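Local coordinates for protein mitochondrial enolase superfamily member 1 (Homo sapiens, PDB 4A35) that catalyses the magnesium-dependent dehydration of L-fuconate to 2-keto-3-deoxy-L-fuconate, a step in the breakdown of L-fucose, at residues A72-H75 with H76-K80; R145-V148 with S149-F153. All coordinates share one frame; numbering follows the deposited sequence.

Interaction 1 of 2, residues A72-H75 with H76-K80; sequences ALAH and HVLNK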
loop_
_atom_site.group_PDB
_atom_site.type_symbol
_atom_site.label_atom_id
_atom_site.label_comp_id
_atom_site.label_asym_id
_atom_site.label_seq_id
_atom_site.Cartn_x
_atom_site.Cartn_y
_atom_site.Cartn_z
ATOM N N ALA A 72 -9.108 -13.404 7.299
ATOM C CA ALA A 72 -7.726 -13.695 7.727
ATOM C C ALA A 72 -7.415 -13.053 9.071
ATOM O O ALA A 72 -6.614 -13.600 9.840
ATOM C CB ALA A 72 -6.724 -13.223 6.654
ATOM N N LEU A 73 -8.027 -11.898 9.366
ATOM C CA LEU A 73 -7.746 -11.224 10.635
ATOM C C LEU A 73 -8.619 -11.682 11.785
ATOM O O LEU A 73 -8.277 -11.432 12.948
ATOM C CB LEU A 73 -7.961 -9.701 10.462
ATOM C CG LEU A 73 -6.903 -8.973 9.622
ATOM C CD1 LEU A 73 -7.433 -7.612 9.140
ATOM C CD2 LEU A 73 -5.577 -8.865 10.371
ATOM N N ALA A 74 -9.776 -12.285 11.466
ATOM C CA ALA A 74 -10.819 -12.645 12.454
ATOM C C ALA A 74 -10.306 -13.400 13.705
ATOM O O ALA A 74 -10.780 -13.107 14.816
ATOM C CB ALA A 74 -11.940 -13.450 11.797
ATOM N N HIS A 75 -9.351 -14.351 13.543
ATOM C CA HIS A 75 -8.854 -15.148 14.692
ATOM C C HIS A 75 -8.211 -14.231 15.812
ATOM O O HIS A 75 -8.185 -14.631 16.989
ATOM C CB HIS A 75 -7.877 -16.230 14.226
ATOM C CG HIS A 75 -6.561 -15.661 13.762
ATOM N ND1 HIS A 75 -5.460 -15.621 14.600
ATOM C CD2 HIS A 75 -6.221 -15.118 12.568
ATOM C CE1 HIS A 75 -4.482 -15.063 13.887
ATOM N NE2 HIS A 75 -4.881 -14.760 12.662
ATOM N N HIS A 76 -7.719 -13.014 15.439
ATOM C CA HIS A 76 -7.142 -12.037 16.404
ATOM C C HIS A 76 -8.200 -11.419 17.319
ATOM O O HIS A 76 -7.857 -10.998 18.423
ATOM C CB HIS A 76 -6.400 -10.868 15.711
ATOM C CG HIS A 76 -5.106 -11.247 15.036
ATOM N ND1 HIS A 76 -4.082 -11.899 15.726
ATOM C CD2 HIS A 76 -4.739 -11.113 13.739
ATOM C CE1 HIS A 76 -3.119 -12.097 14.824
ATOM N NE2 HIS A 76 -3.453 -11.585 13.637
ATOM N N VAL A 77 -9.478 -11.344 16.872
ATOM C CA VAL A 77 -10.511 -10.705 17.694
ATOM C C VAL A 77 -11.420 -11.762 18.340
ATOM O O VAL A 77 -11.948 -11.519 19.420
ATOM C CB VAL A 77 -11.305 -9.627 16.870
ATOM C CG1 VAL A 77 -12.251 -10.253 15.848
ATOM C CG2 VAL A 77 -12.035 -8.627 17.772
ATOM N N LEU A 78 -11.562 -12.934 17.723
ATOM C CA LEU A 78 -12.430 -13.987 18.233
ATOM C C LEU A 78 -11.871 -14.583 19.532
ATOM O O LEU A 78 -10.651 -14.748 19.672
ATOM C CB LEU A 78 -12.622 -15.093 17.180
ATOM C CG LEU A 78 -13.576 -14.745 16.004
ATOM C CD1 LEU A 78 -13.455 -15.817 14.899
ATOM C CD2 LEU A 78 -15.049 -14.636 16.488
ATOM N N ASN A 79 -12.756 -14.845 20.496
ATOM C CA ASN A 79 -12.421 -15.425 21.803
ATOM C C ASN A 79 -11.573 -14.493 22.687
ATOM O O ASN A 79 -10.950 -14.956 23.625
ATOM C CB ASN A 79 -11.738 -16.805 21.657
ATOM C CG ASN A 79 -12.500 -17.734 20.751
ATOM O OD1 ASN A 79 -12.021 -18.113 19.673
ATOM N ND2 ASN A 79 -13.748 -18.000 21.101
ATOM N N LYS A 80 -11.604 -13.191 22.419
ATOM C CA LYS A 80 -10.903 -12.185 23.210
ATOM C C LYS A 80 -11.890 -11.441 24.089
ATOM O O LYS A 80 -12.968 -11.084 23.606
ATOM C CB LYS A 80 -10.181 -11.172 22.291
ATOM C CG LYS A 80 -8.704 -11.456 22.047
ATOM C CD LYS A 80 -8.502 -12.626 21.113
ATOM C CE LYS A 80 -7.115 -13.198 21.131
ATOM N NZ LYS A 80 -7.062 -14.437 20.316
HETATM O O HOH W 1 -9.301 -16.745 18.048
#

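Interaction 2 of 2, residues R145-V148 with S149-F153; sequences RMLV and SCIDF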
loop_
_atom_site.group_PDB
_atom_site.type_symbol
_atom_site.label_atom_id
_atom_site.label_comp_id
_atom_site.label_asym_id
_atom_site.label_seq_id
_atom_site.Cartn_x
_atom_site.Cartn_y
_atom_site.Cartn_z
ATOM N N ARG A 145 -4.165 9.938 29.206
ATOM C CA ARG A 145 -3.259 8.783 29.248
ATOM C C ARG A 145 -3.920 7.534 28.621
ATOM O O ARG A 145 -3.251 6.718 27.935
ATOM C CB ARG A 145 -2.825 8.536 30.688
ATOM C CG ARG A 145 -1.955 9.704 31.169
ATOM C CD ARG A 145 -1.183 9.428 32.454
ATOM N NE ARG A 145 -0.199 10.493 32.716
ATOM C CZ ARG A 145 1.043 10.520 32.228
ATOM N NH1 ARG A 145 1.480 9.537 31.441
ATOM N NH2 ARG A 145 1.853 11.531 32.518
ATOM N N MET A 146 -5.244 7.410 28.830
ATOM C CA MET A 146 -6.034 6.305 28.280
ATOM C C MET A 146 -6.070 6.425 26.763
ATOM O O MET A 146 -5.868 5.427 26.068
ATOM C CB MET A 146 -7.465 6.279 28.877
ATOM C CG MET A 146 -8.413 5.254 28.208
ATOM S SD MET A 146 -7.813 3.582 28.501
ATOM C CE MET A 146 -8.846 2.662 27.445
ATOM N N LEU A 147 -6.358 7.622 26.252
ATOM C CA LEU A 147 -6.405 7.833 24.807
ATOM C C LEU A 147 -5.030 7.489 24.149
ATOM O O LEU A 147 -4.989 6.726 23.187
ATOM C CB LEU A 147 -6.838 9.287 24.502
ATOM C CG LEU A 147 -7.235 9.498 23.020
ATOM C CD1 LEU A 147 -8.380 10.437 22.880
ATOM C CD2 LEU A 147 -6.047 9.929 22.149
ATOM N N VAL A 148 -3.903 8.007 24.704
ATOM C CA VAL A 148 -2.587 7.722 24.099
ATOM C C VAL A 148 -2.267 6.202 24.194
ATOM O O VAL A 148 -1.621 5.665 23.275
ATOM C CB VAL A 148 -1.414 8.602 24.607
ATOM C CG1 VAL A 148 -1.670 10.076 24.311
ATOM C CG2 VAL A 148 -1.139 8.375 26.084
ATOM N N SER A 149 -2.815 5.474 25.212
ATOM C CA SER A 149 -2.642 4.016 25.325
ATOM C C SER A 149 -3.335 3.267 24.164
ATOM O O SER A 149 -3.052 2.069 23.986
ATOM C CB SER A 149 -3.153 3.468 26.661
ATOM O OG SER A 149 -4.550 3.193 26.666
ATOM N N CYS A 150 -4.268 3.943 23.399
ATOM C CA CYS A 150 -4.950 3.287 22.262
ATOM C C CYS A 150 -4.147 3.427 20.984
ATOM O O CYS A 150 -4.522 2.832 19.966
ATOM C CB CYS A 150 -6.347 3.851 22.038
ATOM S SG CYS A 150 -7.452 3.714 23.446
ATOM N N ILE A 151 -3.097 4.286 21.003
ATOM C CA ILE A 151 -2.373 4.636 19.791
ATOM C C ILE A 151 -0.998 3.998 19.661
ATOM O O ILE A 151 -0.185 4.050 20.583
ATOM C CB ILE A 151 -2.235 6.200 19.712
ATOM C CG1 ILE A 151 -3.620 6.919 19.673
ATOM C CG2 ILE A 151 -1.348 6.598 18.527
ATOM C CD1 ILE A 151 -3.482 8.399 20.094
ATOM N N ASP A 152 -0.727 3.444 18.461
ATOM C CA ASP A 152 0.596 2.956 18.108
ATOM C C ASP A 152 1.430 4.119 17.540
ATOM O O ASP A 152 1.103 4.622 16.481
ATOM C CB ASP A 152 0.495 1.773 17.091
ATOM C CG ASP A 152 1.781 0.956 16.951
ATOM O OD1 ASP A 152 2.870 1.433 17.418
ATOM O OD2 ASP A 152 1.706 -0.149 16.416
ATOM N N PHE A 153 2.557 4.488 18.217
ATOM C CA PHE A 153 3.445 5.579 17.828
ATOM C C PHE A 153 4.625 5.091 16.991
ATOM O O PHE A 153 5.464 5.913 16.619
ATOM C CB PHE A 153 3.966 6.354 19.049
ATOM C CG PHE A 153 2.882 7.170 19.718
ATOM C CD1 PHE A 153 2.004 6.578 20.638
ATOM C CD2 PHE A 153 2.737 8.523 19.438
ATOM C CE1 PHE A 153 1.021 7.334 21.270
ATOM C CE2 PHE A 153 1.768 9.295 20.101
ATOM C CZ PHE A 153 0.905 8.697 20.988
#

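Interaction 1 of 2, residues A72-H75 with H76-K80
The carbonyl oxygen A74 O is gripped by two backbone donors at once, V77 N and L78 N, each 3.0 Å away. L78 N comes in nearly along the C=O axis, whereas V77 N stands well above the carbonyl plane. H76 N reaches back to L73 O, and the chain winds on through mixed three- and four-residue spacings. The L78 side chain lies against the same carbonyl, its CG 3.5 Å from A74 O, and CD1 goes on to the A74 methyl.

Two consecutive histidines lie side by side and point the same way. H75 CG sits between its backbone N and carbonyl carbon (chi1 71°), which lays the ring face against H76 N, the next amide along the chain. The rings meet obliquely, with planes at 39°. H75 CE1 lies 3.4 Å from H76 CE1, over a face of the H76 ring. H76 NE2 is hydrogen-bonded to D99 OD2, which probably helps to hold that ring's rotation. A water sits 2.6 Å from H75 O and 2.9 Å from L78 O, spanning the bend.

V77 to K80 form a type II beta turn, closed by a weak K80 N to V77 O bond, with N79 at positive phi (67°). The chain thus leaves helix 63-73 through a type II turn and pairs by backbone bonds with I7 of strand 7-16, in the N-terminal domain of the mandelate racemase/muconate lactonizing enzyme family.

Interaction 2 of 2, residues R145-V148 with S149-F153
S149 turns its side chain back onto the helix that has just carried it, onto the carbonyls of R145 and M146. S149 CB rests 3.5 Å from R145 O, the oxygen that also accepts the S149 backbone N-H. This CB is close to the M146 carbonyl as well. One bond further out, S149 OG donates to M146 O at 2.7 Å, approaching with only an 18° tilt from the carbonyl plane. The torsion responsible puts OG between the backbone N and the carbonyl carbon (chi1 85°), facing the preceding turn. M146 SD lies 3.8 Å from S149 OG, brought alongside by a bend in the methionine chain at chi2. S149 is a known phosphorylation site, unmodified here; in this state its hydroxyl donates to the helix backbone.

The following residues keep the winding going: C150 N bonds to L147 O, and I151 N to V148 O at 3.0 Å, the latter closing a type I beta turn from V148 to I151. On the apolar side, L147 CD2 meets I151 CD1 at 3.6 Å. F153 offers its ring edge to V148 O, which lies in the ring plane 3.7 Å from F153 CE1, while I151 CG2 lies over one ring face, toward the rim.

Three helices pack against this turn. L147 and I151 lean on L340 of helix 335-348, F153 on A165 of helix 162-171, and D152 makes a salt bridge to R94 of helix 89-97.

In the fold
Interactions 1 and 2 come in series along the chain, the first closing at residue 80 and the second opening at 145, with helices 82-86, 89-97, 110-131 and 135-141 between them. Their centres lie 21 Å apart and their nearest atoms about 13 Å, so they do not touch. Each carries the chain out of a helix, 63-73 or 144-148, and both pack on helix 89-97, which thus links them. Interaction 1 also meets helix 110-131 and strand 7-16 in the N-terminal domain, whereas interaction 2 reaches helix 335-348 of the C-terminal, barrel-type domain. Neither lies near the magnesium or substrate sites: both are structural packing.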